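Local coordinates for aromatic-amino-acid transaminase TyrB (Burkholderia cenocepacia K56-2Valvano, PDB 4WD2), which probably catalyses the pyridoxal-phosphate-dependent transfer of amino groups between aromatic amino acids and 2-oxo acids, at residues A119-K123 / F145-F150; S129-D135 / F150-Y155; P136-H141 / H186-P192; F167-L171 / K204-V208. Where two conformers were deposited one is given. Numbering follows the deposited sequence.

Interaction 1 of 4, residues A119-K123 / F145-F150; sequences ADFLK and FERAGF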
loop_
_atom_site.group_PDB
_atom_site.type_symbol
_atom_site.label_atom_id
_atom_site.label_comp_id
_atom_site.label_asym_id
_atom_site.label_seq_id
_atom_site.Cartn_x
_atom_site.Cartn_y
_atom_site.Cartn_z
ATOM N N ALA A 119 -3.613 13.272 1.027
ATOM C CA ALA A 119 -3.588 13.882 2.359
ATOM C C ALA A 119 -2.168 14.181 2.847
ATOM O O ALA A 119 -1.915 15.247 3.423
ATOM C CB ALA A 119 -4.307 12.982 3.378
ATOM N N ASP A 120 -1.250 13.241 2.640
ATOM C CA ASP A 120 0.130 13.415 3.095
ATOM C C ASP A 120 0.839 14.548 2.326
ATOM O O ASP A 120 1.594 15.329 2.907
ATOM C CB ASP A 120 0.914 12.099 2.957
ATOM C CG ASP A 120 0.593 11.091 4.071
ATOM O OD1 ASP A 120 -0.098 11.457 5.046
ATOM O OD2 ASP A 120 1.053 9.934 3.979
ATOM N N PHE A 121 0.608 14.613 1.018
ATOM C CA PHE A 121 1.102 15.713 0.186
ATOM C C PHE A 121 0.518 17.053 0.648
ATOM O O PHE A 121 1.246 18.029 0.812
ATOM C CB PHE A 121 0.760 15.453 -1.298
ATOM C CG PHE A 121 0.857 16.677 -2.190
ATOM C CD1 PHE A 121 2.091 17.171 -2.592
ATOM C CD2 PHE A 121 -0.287 17.310 -2.647
ATOM C CE1 PHE A 121 2.181 18.289 -3.415
ATOM C CE2 PHE A 121 -0.204 18.427 -3.471
ATOM C CZ PHE A 121 1.030 18.913 -3.857
ATOM N N LEU A 122 -0.793 17.094 0.863
ATOM C CA LEU A 122 -1.459 18.320 1.286
ATOM C C LEU A 122 -1.009 18.805 2.665
ATOM O O LEU A 122 -0.851 20.004 2.876
ATOM C CB LEU A 122 -2.975 18.132 1.281
ATOM C CG LEU A 122 -3.680 18.049 -0.076
ATOM C CD1 LEU A 122 -5.150 17.729 0.116
ATOM C CD2 LEU A 122 -3.511 19.346 -0.867
ATOM N N LYS A 123 -0.807 17.885 3.600
ATOM C CA LYS A 123 -0.361 18.253 4.951
ATOM C C LYS A 123 1.008 18.906 4.912
ATOM O O LYS A 123 1.297 19.834 5.672
ATOM C CB LYS A 123 -0.331 17.026 5.866
ATOM C CG LYS A 123 0.131 17.315 7.290
ATOM C CD LYS A 123 -0.793 18.331 7.965
ATOM C CE LYS A 123 -0.273 18.724 9.343
ATOM N NZ LYS A 123 -1.241 19.613 10.049
ATOM N N PHE A 145 -7.861 11.460 7.242
ATOM C CA PHE A 145 -7.357 12.833 7.271
ATOM C C PHE A 145 -6.943 13.310 8.671
ATOM O O PHE A 145 -5.963 14.043 8.810
ATOM C CB PHE A 145 -8.392 13.771 6.650
ATOM C CG PHE A 145 -8.408 13.708 5.153
ATOM C CD1 PHE A 145 -7.555 14.503 4.406
ATOM C CD2 PHE A 145 -9.243 12.824 4.492
ATOM C CE1 PHE A 145 -7.556 14.436 3.019
ATOM C CE2 PHE A 145 -9.241 12.747 3.107
ATOM C CZ PHE A 145 -8.402 13.554 2.371
ATOM N N GLU A 146 -7.646 12.882 9.710
ATOM C CA GLU A 146 -7.204 13.211 11.062
ATOM C C GLU A 146 -5.863 12.529 11.396
ATOM O O GLU A 146 -4.982 13.143 11.995
ATOM C CB GLU A 146 -8.274 12.828 12.091
ATOM C CG GLU A 146 -9.466 13.775 12.138
ATOM C CD GLU A 146 -10.387 13.502 13.318
ATOM O OE1 GLU A 146 -10.195 12.468 13.998
ATOM O OE2 GLU A 146 -11.298 14.320 13.573
ATOM N N ARG A 147 -5.696 11.270 11.000
ATOM C CA ARG A 147 -4.434 10.575 11.251
ATOM C C ARG A 147 -3.302 11.139 10.382
ATOM O O ARG A 147 -2.130 10.993 10.715
ATOM C CB ARG A 147 -4.595 9.070 11.021
ATOM C CG ARG A 147 -5.425 8.365 12.092
ATOM C CD ARG A 147 -4.693 8.362 13.436
ATOM N NE ARG A 147 -5.460 7.711 14.496
ATOM C CZ ARG A 147 -5.355 6.425 14.825
ATOM N NH1 ARG A 147 -6.098 5.928 15.804
ATOM N NH2 ARG A 147 -4.520 5.632 14.175
ATOM N N ALA A 148 -3.664 11.799 9.284
ATOM C CA ALA A 148 -2.696 12.480 8.421
ATOM C C ALA A 148 -2.316 13.868 8.956
ATOM O O ALA A 148 -1.444 14.543 8.400
ATOM C CB ALA A 148 -3.247 12.600 7.010
ATOM N N GLY A 149 -2.975 14.293 10.030
ATOM C CA GLY A 149 -2.613 15.521 10.717
ATOM C C GLY A 149 -3.559 16.694 10.539
ATOM O O GLY A 149 -3.223 17.818 10.918
ATOM N N PHE A 150 -4.738 16.452 9.968
ATOM C CA PHE A 150 -5.691 17.535 9.724
ATOM C C PHE A 150 -6.801 17.610 10.760
ATOM O O PHE A 150 -7.330 16.583 11.195
ATOM C CB PHE A 150 -6.338 17.397 8.344
ATOM C CG PHE A 150 -5.435 17.758 7.209
ATOM C CD1 PHE A 150 -5.178 19.085 6.907
ATOM C CD2 PHE A 150 -4.850 16.771 6.430
ATOM C CE1 PHE A 150 -4.347 19.423 5.865
ATOM C CE2 PHE A 150 -4.017 17.107 5.376
ATOM C CZ PHE A 150 -3.771 18.435 5.095
HETATM O O HOH W 1 0.381 13.338 6.734
#

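Interaction 2 of 4, residues S129-D135 / F150-Y155; sequences SQVWLSD and FTVNTY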
loop_
_atom_site.group_PDB
_atom_site.type_symbol
_atom_site.label_atom_id
_atom_site.label_comp_id
_atom_site.label_asym_id
_atom_site.label_seq_id
_atom_site.Cartn_x
_atom_site.Cartn_y
_atom_site.Cartn_z
ATOM N N SER A 129 -4.180 24.376 6.619
ATOM C CA SER A 129 -5.505 24.122 6.069
ATOM C C SER A 129 -6.239 23.107 6.920
ATOM O O SER A 129 -5.624 22.225 7.505
ATOM C CB SER A 129 -5.413 23.612 4.632
ATOM O OG SER A 129 -4.832 24.582 3.782
ATOM N N GLN A 130 -7.557 23.233 7.000
ATOM C CA GLN A 130 -8.362 22.223 7.666
ATOM C C GLN A 130 -9.218 21.503 6.625
ATOM O O GLN A 130 -9.298 21.939 5.473
ATOM C CB GLN A 130 -9.215 22.856 8.764
ATOM C CG GLN A 130 -8.374 23.564 9.813
ATOM C CD GLN A 130 -9.170 23.992 11.021
ATOM O OE1 GLN A 130 -10.362 23.706 11.124
ATOM N NE2 GLN A 130 -8.513 24.682 11.951
ATOM N N VAL A 131 -9.838 20.394 7.014
ATOM C CA VAL A 131 -10.591 19.581 6.064
ATOM C C VAL A 131 -12.083 19.604 6.395
ATOM O O VAL A 131 -12.466 19.550 7.568
ATOM C CB VAL A 131 -10.063 18.125 6.044
ATOM C CG1 VAL A 131 -10.954 17.226 5.202
ATOM C CG2 VAL A 131 -8.624 18.072 5.512
ATOM N N TRP A 132 -12.919 19.721 5.363
ATOM C CA TRP A 132 -14.375 19.683 5.522
ATOM C C TRP A 132 -14.991 18.529 4.727
ATOM O O TRP A 132 -14.772 18.425 3.521
ATOM C CB TRP A 132 -15.010 21.004 5.081
ATOM C CG TRP A 132 -15.012 22.071 6.142
ATOM C CD1 TRP A 132 -16.046 22.405 6.969
ATOM C CD2 TRP A 132 -13.927 22.934 6.490
ATOM N NE1 TRP A 132 -15.673 23.430 7.806
ATOM C CE2 TRP A 132 -14.375 23.773 7.531
ATOM C CE3 TRP A 132 -12.620 23.086 6.016
ATOM C CZ2 TRP A 132 -13.562 24.749 8.109
ATOM C CZ3 TRP A 132 -11.814 24.055 6.587
ATOM C CH2 TRP A 132 -12.288 24.873 7.624
ATOM N N LEU A 133 -15.747 17.662 5.407
ATOM C CA LEU A 133 -16.461 16.549 4.769
ATOM C C LEU A 133 -17.970 16.743 4.867
ATOM O O LEU A 133 -18.447 17.554 5.648
ATOM C CB LEU A 133 -16.098 15.197 5.400
ATOM C CG LEU A 133 -15.003 15.043 6.451
ATOM C CD1 LEU A 133 -15.127 13.694 7.140
ATOM C CD2 LEU A 133 -13.654 15.152 5.801
ATOM N N SER A 134 -18.718 15.968 4.093
ATOM C CA SER A 134 -20.169 16.050 4.123
ATOM C C SER A 134 -20.735 15.455 5.405
ATOM O O SER A 134 -20.137 14.571 6.018
ATOM C CB SER A 134 -20.766 15.341 2.904
ATOM O OG SER A 134 -20.374 13.981 2.866
ATOM N N ASP A 135 -21.899 15.947 5.809
ATOM C CA ASP A 135 -22.626 15.350 6.919
ATOM C C ASP A 135 -23.785 14.518 6.387
ATOM O O ASP A 135 -24.795 15.079 5.972
ATOM C CB ASP A 135 -23.146 16.433 7.870
ATOM C CG ASP A 135 -24.116 15.888 8.901
ATOM O OD1 ASP A 135 -23.887 14.770 9.397
ATOM O OD2 ASP A 135 -25.109 16.581 9.213
ATOM N N PHE A 150 -4.738 16.452 9.968
ATOM C CA PHE A 150 -5.691 17.535 9.724
ATOM C C PHE A 150 -6.801 17.610 10.760
ATOM O O PHE A 150 -7.330 16.583 11.195
ATOM C CB PHE A 150 -6.338 17.397 8.344
ATOM C CG PHE A 150 -5.435 17.758 7.209
ATOM C CD1 PHE A 150 -5.178 19.085 6.907
ATOM C CD2 PHE A 150 -4.850 16.771 6.430
ATOM C CE1 PHE A 150 -4.347 19.423 5.865
ATOM C CE2 PHE A 150 -4.017 17.107 5.376
ATOM C CZ PHE A 150 -3.771 18.435 5.095
ATOM N N THR A 151 -7.160 18.835 11.136
ATOM C CA THR A 151 -8.420 19.091 11.818
ATOM C C THR A 151 -9.546 18.900 10.807
ATOM O O THR A 151 -9.524 19.472 9.715
ATOM C CB THR A 151 -8.483 20.510 12.403
ATOM O OG1 THR A 151 -7.399 20.700 13.319
ATOM C CG2 THR A 151 -9.796 20.731 13.126
ATOM N N VAL A 152 -10.527 18.087 11.168
ATOM C CA VAL A 152 -11.566 17.710 10.226
ATOM C C VAL A 152 -12.930 18.214 10.682
ATOM O O VAL A 152 -13.350 17.980 11.818
ATOM C CB VAL A 152 -11.607 16.184 10.027
ATOM C CG1 VAL A 152 -12.892 15.772 9.336
ATOM C CG2 VAL A 152 -10.389 15.716 9.239
ATOM N N ASN A 153 -13.606 18.920 9.780
ATOM C CA ASN A 153 -14.918 19.489 10.046
ATOM C C ASN A 153 -15.967 18.987 9.054
ATOM O O ASN A 153 -15.657 18.241 8.128
ATOM C CB ASN A 153 -14.848 21.017 10.003
ATOM C CG ASN A 153 -13.647 21.568 10.761
ATOM O OD1 ASN A 153 -13.641 21.614 11.994
ATOM N ND2 ASN A 153 -12.628 22.002 10.022
ATOM N N THR A 154 -17.216 19.399 9.257
ATOM C CA THR A 154 -18.302 18.970 8.386
ATOM C C THR A 154 -19.042 20.155 7.774
ATOM O O THR A 154 -18.975 21.273 8.285
ATOM C CB THR A 154 -19.320 18.086 9.142
ATOM O OG1 THR A 154 -20.073 18.890 10.056
ATOM C CG2 THR A 154 -18.610 17.000 9.916
ATOM N N TYR A 155 -19.730 19.903 6.666
ATOM C CA TYR A 155 -20.664 20.868 6.097
ATOM C C TYR A 155 -22.028 20.188 5.972
ATOM O O TYR A 155 -22.096 18.959 5.875
ATOM C CB TYR A 155 -20.170 21.402 4.738
ATOM C CG TYR A 155 -19.800 20.349 3.713
ATOM C CD1 TYR A 155 -20.779 19.693 2.976
ATOM C CD2 TYR A 155 -18.467 20.041 3.452
ATOM C CE1 TYR A 155 -20.441 18.733 2.022
ATOM C CE2 TYR A 155 -18.121 19.074 2.502
ATOM C CZ TYR A 155 -19.115 18.430 1.795
ATOM O OH TYR A 155 -18.793 17.478 0.865
HETATM O O HOH W 2 -5.589 21.060 10.057
HETATM O O HOH W 3 -12.289 23.323 13.647
#

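Interaction 3 of 4, residues P136-H141 / H186-P192; sequences PSWENH and HACCHNP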
loop_
_atom_site.group_PDB
_atom_site.type_symbol
_atom_site.label_atom_id
_atom_site.label_comp_id
_atom_site.label_asym_id
_atom_site.label_seq_id
_atom_site.Cartn_x
_atom_site.Cartn_y
_atom_site.Cartn_z
ATOM N N PRO A 136 -23.648 13.178 6.380
ATOM C CA PRO A 136 -22.505 12.355 6.785
ATOM C C PRO A 136 -21.578 12.050 5.608
ATOM O O PRO A 136 -21.811 12.539 4.506
ATOM C CB PRO A 136 -23.179 11.077 7.284
ATOM C CG PRO A 136 -24.325 10.922 6.337
ATOM C CD PRO A 136 -24.801 12.336 6.012
ATOM N N SER A 137 -20.546 11.243 5.837
ATOM C CA SER A 137 -19.648 10.859 4.754
ATOM C C SER A 137 -19.117 9.445 4.966
ATOM O O SER A 137 -19.450 8.800 5.954
ATOM C CB SER A 137 -18.491 11.854 4.637
ATOM O OG SER A 137 -17.748 11.639 3.448
ATOM N N TRP A 138 -18.305 8.971 4.026
ATOM C CA TRP A 138 -17.657 7.664 4.124
ATOM C C TRP A 138 -16.955 7.524 5.471
ATOM O O TRP A 138 -16.240 8.428 5.904
ATOM C CB TRP A 138 -16.651 7.464 2.983
ATOM C CG TRP A 138 -16.015 6.102 2.962
ATOM C CD1 TRP A 138 -16.653 4.902 3.054
ATOM C CD2 TRP A 138 -14.620 5.799 2.818
ATOM N NE1 TRP A 138 -15.749 3.872 2.989
ATOM C CE2 TRP A 138 -14.491 4.396 2.844
ATOM C CE3 TRP A 138 -13.468 6.576 2.674
ATOM C CZ2 TRP A 138 -13.256 3.752 2.729
ATOM C CZ3 TRP A 138 -12.239 5.933 2.562
ATOM C CH2 TRP A 138 -12.147 4.538 2.587
ATOM N N GLU A 139 -17.167 6.382 6.115
ATOM C CA GLU A 139 -16.699 6.134 7.476
ATOM C C GLU A 139 -15.188 6.316 7.695
ATOM O O GLU A 139 -14.748 6.516 8.824
ATOM C CB GLU A 139 -17.101 4.716 7.911
ATOM C CG GLU A 139 -16.560 3.584 7.023
ATOM C CD GLU A 139 -17.505 3.201 5.888
ATOM O OE1 GLU A 139 -18.504 3.919 5.664
ATOM O OE2 GLU A 139 -17.244 2.175 5.222
ATOM N N ASN A 140 -14.390 6.262 6.634
ATOM C CA ASN A 140 -12.946 6.347 6.812
ATOM C C ASN A 140 -12.329 7.683 6.393
ATOM O O ASN A 140 -11.119 7.869 6.499
ATOM C CB ASN A 140 -12.278 5.196 6.064
ATOM C CG ASN A 140 -12.634 3.838 6.661
ATOM O OD1 ASN A 140 -12.679 3.674 7.880
ATOM N ND2 ASN A 140 -12.901 2.863 5.800
ATOM N N HIS A 141 -13.164 8.614 5.942
ATOM C CA HIS A 141 -12.700 9.949 5.566
ATOM C C HIS A 141 -12.094 10.691 6.751
ATOM O O HIS A 141 -10.982 11.215 6.663
ATOM C CB HIS A 141 -13.849 10.773 4.981
ATOM C CG HIS A 141 -14.044 10.590 3.506
ATOM N ND1 HIS A 141 -15.247 10.836 2.884
ATOM C CD2 HIS A 141 -13.183 10.209 2.532
ATOM C CE1 HIS A 141 -15.124 10.604 1.586
ATOM N NE2 HIS A 141 -13.884 10.220 1.349
ATOM N N HIS A 186 -17.939 13.989 -2.663
ATOM C CA HIS A 186 -18.276 12.793 -3.413
ATOM C C HIS A 186 -18.624 13.221 -4.837
ATOM O O HIS A 186 -19.431 14.127 -5.034
ATOM C CB HIS A 186 -19.442 12.045 -2.765
ATOM C CG HIS A 186 -19.146 11.529 -1.389
ATOM N ND1 HIS A 186 -19.277 10.201 -1.052
ATOM C CD2 HIS A 186 -18.738 12.167 -0.266
ATOM C CE1 HIS A 186 -18.953 10.039 0.221
ATOM N NE2 HIS A 186 -18.625 11.218 0.720
ATOM N N ALA A 187 -18.003 12.589 -5.827
ATOM C CA ALA A 187 -18.280 12.919 -7.228
ATOM C C ALA A 187 -19.715 12.570 -7.614
ATOM O O ALA A 187 -20.366 13.287 -8.374
ATOM C CB ALA A 187 -17.305 12.198 -8.145
ATOM N N CYS A 188 -20.191 11.450 -7.082
ATOM C CA CYS A 188 -21.539 10.950 -7.331
ATOM C C CYS A 188 -21.692 9.695 -6.485
ATOM O O CYS A 188 -20.727 9.279 -5.842
ATOM C CB CYS A 188 -21.769 10.635 -8.810
ATOM S SG CYS A 188 -20.698 9.339 -9.445
ATOM N N CYS A 189 -22.884 9.100 -6.489
ATOM C CA CYS A 189 -23.134 7.852 -5.754
ATOM C C CYS A 189 -22.687 7.967 -4.302
ATOM O O CYS A 189 -21.859 7.184 -3.826
ATOM C CB CYS A 189 -22.431 6.677 -6.445
ATOM S SG CYS A 189 -23.040 6.360 -8.136
ATOM N N HIS A 190 -23.236 8.963 -3.608
ATOM C CA HIS A 190 -22.790 9.305 -2.262
ATOM C C HIS A 190 -22.849 8.120 -1.307
ATOM O O HIS A 190 -23.823 7.372 -1.277
ATOM C CB HIS A 190 -23.624 10.460 -1.700
ATOM C CG HIS A 190 -23.096 11.014 -0.413
ATOM N ND1 HIS A 190 -23.540 10.587 0.820
ATOM C CD2 HIS A 190 -22.165 11.967 -0.169
ATOM C CE1 HIS A 190 -22.901 11.252 1.768
ATOM N NE2 HIS A 190 -22.060 12.093 1.195
ATOM N N ASN A 191 -21.778 7.957 -0.544
ATOM C CA ASN A 191 -21.690 6.936 0.480
ATOM C C ASN A 191 -21.660 7.658 1.821
ATOM O O ASN A 191 -20.726 8.401 2.098
ATOM C CB ASN A 191 -20.438 6.074 0.257
ATOM C CG ASN A 191 -20.313 4.931 1.252
ATOM O OD1 ASN A 191 -21.183 4.720 2.082
ATOM N ND2 ASN A 191 -19.224 4.172 1.152
ATOM N N PRO A 192 -22.654 7.419 2.688
ATOM C CA PRO A 192 -23.668 6.365 2.709
ATOM C C PRO A 192 -25.079 6.705 2.217
ATOM O O PRO A 192 -25.917 5.805 2.254
ATOM C CB PRO A 192 -23.737 6.034 4.198
ATOM C CG PRO A 192 -23.594 7.377 4.839
ATOM C CD PRO A 192 -22.643 8.163 3.960
HETATM O O HOH W 4 -18.475 1.600 2.771
#

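Interaction 4 of 4, residues F167-L171 / K204-V208; sequences FDAML and KLIDV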
loop_
_atom_site.group_PDB
_atom_site.type_symbol
_atom_site.label_atom_id
_atom_site.label_comp_id
_atom_site.label_asym_id
_atom_site.label_seq_id
_atom_site.Cartn_x
_atom_site.Cartn_y
_atom_site.Cartn_z
ATOM N N PHE A 167 -28.900 21.715 -0.144
ATOM C CA PHE A 167 -27.923 22.371 -0.995
ATOM C C PHE A 167 -27.635 23.819 -0.615
ATOM O O PHE A 167 -26.489 24.258 -0.684
ATOM C CB PHE A 167 -28.343 22.333 -2.455
ATOM C CG PHE A 167 -27.349 22.993 -3.350
ATOM C CD1 PHE A 167 -26.080 22.448 -3.505
ATOM C CD2 PHE A 167 -27.650 24.181 -3.993
ATOM C CE1 PHE A 167 -25.144 23.068 -4.314
ATOM C CE2 PHE A 167 -26.718 24.799 -4.801
ATOM C CZ PHE A 167 -25.469 24.239 -4.962
ATOM N N ASP A 168 -28.666 24.568 -0.233
ATOM C CA ASP A 168 -28.468 25.952 0.178
ATOM C C ASP A 168 -27.532 26.033 1.390
ATOM O O ASP A 168 -26.621 26.858 1.417
ATOM C CB ASP A 168 -29.802 26.633 0.506
ATOM C CG ASP A 168 -30.635 26.940 -0.731
ATOM O OD1 ASP A 168 -30.090 26.925 -1.857
ATOM O OD2 ASP A 168 -31.843 27.212 -0.567
ATOM N N ALA A 169 -27.756 25.173 2.383
ATOM C CA ALA A 169 -26.933 25.161 3.591
ATOM C C ALA A 169 -25.511 24.682 3.294
ATOM O O ALA A 169 -24.545 25.211 3.845
ATOM C CB ALA A 169 -27.574 24.291 4.668
ATOM N N MET A 170 -25.395 23.675 2.432
ATOM C CA MET A 170 -24.104 23.180 1.971
ATOM C C MET A 170 -23.297 24.278 1.287
ATOM O O MET A 170 -22.121 24.481 1.594
ATOM C CB MET A 170 -24.290 22.009 1.005
ATOM C CG MET A 170 -23.004 21.592 0.325
ATOM S SD MET A 170 -23.192 20.371 -0.987
ATOM C CE MET A 170 -21.464 20.051 -1.360
ATOM N N LEU A 171 -23.941 24.989 0.365
ATOM C CA LEU A 171 -23.289 26.036 -0.412
ATOM C C LEU A 171 -22.871 27.224 0.463
ATOM O O LEU A 171 -21.779 27.772 0.304
ATOM C CB LEU A 171 -24.217 26.506 -1.544
ATOM C CG LEU A 171 -23.606 27.437 -2.594
ATOM C CD1 LEU A 171 -22.511 26.725 -3.373
ATOM C CD2 LEU A 171 -24.679 27.988 -3.541
ATOM N N LYS A 204 -22.843 25.708 -9.561
ATOM C CA LYS A 204 -22.926 26.733 -8.511
ATOM C C LYS A 204 -21.906 26.506 -7.404
ATOM O O LYS A 204 -21.343 27.460 -6.860
ATOM C CB LYS A 204 -24.326 26.784 -7.904
ATOM C CG LYS A 204 -25.406 27.212 -8.875
ATOM C CD LYS A 204 -26.774 27.149 -8.204
ATOM C CE LYS A 204 -27.888 27.152 -9.232
ATOM N NZ LYS A 204 -29.229 27.111 -8.579
ATOM N N LEU A 205 -21.675 25.244 -7.066
ATOM C CA LEU A 205 -20.666 24.910 -6.075
ATOM C C LEU A 205 -19.268 25.261 -6.581
ATOM O O LEU A 205 -18.450 25.771 -5.827
ATOM C CB LEU A 205 -20.733 23.429 -5.708
ATOM C CG LEU A 205 -19.749 23.000 -4.618
ATOM C CD1 LEU A 205 -19.979 23.801 -3.346
ATOM C CD2 LEU A 205 -19.863 21.506 -4.339
ATOM N N ILE A 206 -19.001 24.995 -7.858
ATOM C CA ILE A 206 -17.680 25.266 -8.417
ATOM C C ILE A 206 -17.428 26.774 -8.491
ATOM O O ILE A 206 -16.303 27.223 -8.263
ATOM C CB ILE A 206 -17.500 24.616 -9.820
ATOM C CG1 ILE A 206 -17.543 23.084 -9.702
ATOM C CG2 ILE A 206 -16.168 25.037 -10.446
ATOM C CD1 ILE A 206 -17.700 22.349 -11.027
ATOM N N ASP A 207 -18.474 27.548 -8.780
ATOM C CA ASP A 207 -18.388 29.010 -8.725
ATOM C C ASP A 207 -17.748 29.463 -7.412
ATOM O O ASP A 207 -16.824 30.272 -7.401
ATOM C CB ASP A 207 -19.771 29.658 -8.847
ATOM C CG ASP A 207 -20.407 29.474 -10.223
ATOM O OD1 ASP A 207 -19.698 29.142 -11.200
ATOM O OD2 ASP A 207 -21.630 29.708 -10.323
ATOM N N VAL A 208 -18.267 28.931 -6.312
ATOM C CA VAL A 208 -17.809 29.257 -4.967
ATOM C C VAL A 208 -16.386 28.751 -4.686
ATOM O O VAL A 208 -15.530 29.501 -4.213
ATOM C CB VAL A 208 -18.781 28.676 -3.911
ATOM C CG1 VAL A 208 -18.135 28.664 -2.536
ATOM C CG2 VAL A 208 -20.086 29.466 -3.901
#

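Interaction 1 of 4, residues A119-K123 / F145-F150
Lys-123 lays its aliphatic chain across one face of the Phe-150 ring, with CD 4.2 Å from the ring centroid in a CH-pi contact, and then donates a hydrogen bond from NZ to Gly-149 O (2.8 Å). The same ammonium group also bonds Pro-127 O. The edge of the Phe-150 ring faces the helix backbone, CE2 lying 3.4 Å from Ala-119 O. One turn back, Ala-119 CB fits between Phe-145 CE1 (3.6 Å) and Ala-148 CB (3.8 Å), so small residues bring the helices close. A water donates to both Asp-120 OD1 and Ala-148 O; Asp-120 also forms a salt bridge with Lys-116. Gly-149, the first residue to leave helical angles, forms a Schellman motif, its positive phi (107°) suiting a residue without CB, and Phe-150 N returns to Phe-145 O (2.9 Å). Helix 110-125 thus packs against the C-terminal end of helix 141-147, while Phe-145 and Phe-150 reach on to Val-131 of strand 131-135 and to Leu-184 and Ile-182, respectively, of strand 182-186.

Interaction 2 of 4, residues S129-D135 / F150-Y155
Two neighbouring parallel strands, 131-135 and the start of 152-159, pair here towards one side of the large mixed sheet. Backbone hydrogen bonds pass back and forth: Val-131 N to Thr-151 O (2.9 Å), Asn-153 N to Val-131 O (2.6 Å), Leu-133 N to Asn-153 O (2.8 Å) and Tyr-155 N to Leu-133 O (2.9 Å), before a weak one from Asp-135 N to Tyr-155 O (3.0 Å). At the entrance a water bridges Ser-129 O and Thr-151 N, and Asn-153 ND2 bonds Gln-130 OE1 (3.0 Å). One face of the pair carries Val-131, Leu-133, Val-152 and Thr-154; Leu-133 CG meets Val-152 CG1 at 3.6 Å, and Phe-145 of helix 141-147 packs on Val-152. On the other face, Asn-153 CB sits over the five-membered ring of Trp-132, 3.6 Å from its centroid, and the Tyr-155 ring covers Ser-134 CA, 3.7 Å from centroid to CA. The Tyr-155 hydroxyl bonds Leu-184 O on strand 182-186, the other neighbour of strand 131-135. Strand 131-135, helix 141-147 and strand 152-159 form a beta-alpha-beta crossover, a unit of the large domain of fold-type I PLP enzymes.

Interaction 3 of 4, residues P136-H141 / H186-P192
His-186, at the end of strand 182-186, opens the contact by pairing its NE2 with Ser-137 OG (2.9 Å), a hydrogen bond in which either atom could be the donor. Ser-137 OG also bonds His-141 ND1 (2.7 Å), and His-141 NE2 continues the polar chain to Asp-219. The backbone then swings away through Ala-187 to Cys-189 and returns at His-190, whose CE1 lies 3.2 Å from Pro-136 O; its ring stacks on Tyr-157 and NE2 bonds Ser-134 OG. Asn-191 sets ND2 3.3 Å from Trp-138 CD1 and shares a water with Glu-139 OE2. The same ND2 bonds O3 of the pyridoxal-phosphate-modified lysine at position 254, placing this contact at the cofactor site. Pro-192 follows a cis peptide, as does Pro-136, and their CG atoms meet at 3.9 Å. These two loops follow the C-terminal ends of adjacent parallel strands, 131-135 and 182-186, with helix 110-125 against Trp-138 and His-141 and strands 356-358 and 382-384 against Pro-192.

Interaction 4 of 4, residues F167-L171 / K204-V208
Leu-171 and Leu-205 have the most surface buried in this contact between two nearly parallel helical segments, whose N-to-C directions differ by 14°. The segment axes approach no closer than 11.1 Å, so the gap is bridged by long apolar side chains, without a hydrogen bond across it. Leu-171 CD1 reaches into the other helix, 3.7 Å from Leu-205 CA, 3.8 Å from Lys-204 O and 3.7 Å from Val-208 CG2, and thus lies against successive turns. The two leucines also meet side chain to side chain, CD1 to CD1, at 3.9 Å. Leu-205 takes a second partner in Met-170, whose extended chain carries CE to 3.7 Å from Leu-205 CD2. A turn earlier, Phe-167 turns its ring edge to the aliphatic base of Lys-204, with CZ 4.1 Å from CB, and closes the more exposed margin of the apolar patch. Ile-174, further along helix 167-175, prolongs the interface by packing on both Leu-205 and Val-208. Beneath the helix pair, Met-170 and Leu-205 both rest on Leu-185 of strand 182-186, and Met-170 also touches Tyr-155 and Tyr-157 of strand 152-159, so helices 167-175 and 199-211 lie side by side on the large sheet.

From the N terminus, helix 110-125 runs into strand 131-135, helix 141-147 and strand 152-159. Interaction 1 closes the loop from 119-123 to 145-150; interaction 2 crosses it, opening within that loop and closing beyond it, and the two share Phe-150. Interaction 3 begins directly after 129-135 and crosses both, tying this region to the loop after strand 182-186; a probable hydrogen bond from Ser-134 to His-190 joins it to interaction 2. Interaction 4 opens within the span of interaction 3 and closes after it, in series with 1 and 2, meeting interaction 2 where Tyr-155 touches Met-170. Together they tie helices 110-125, 141-147, 167-175 and 199-211 to the large sheet and the cofactor-site loops.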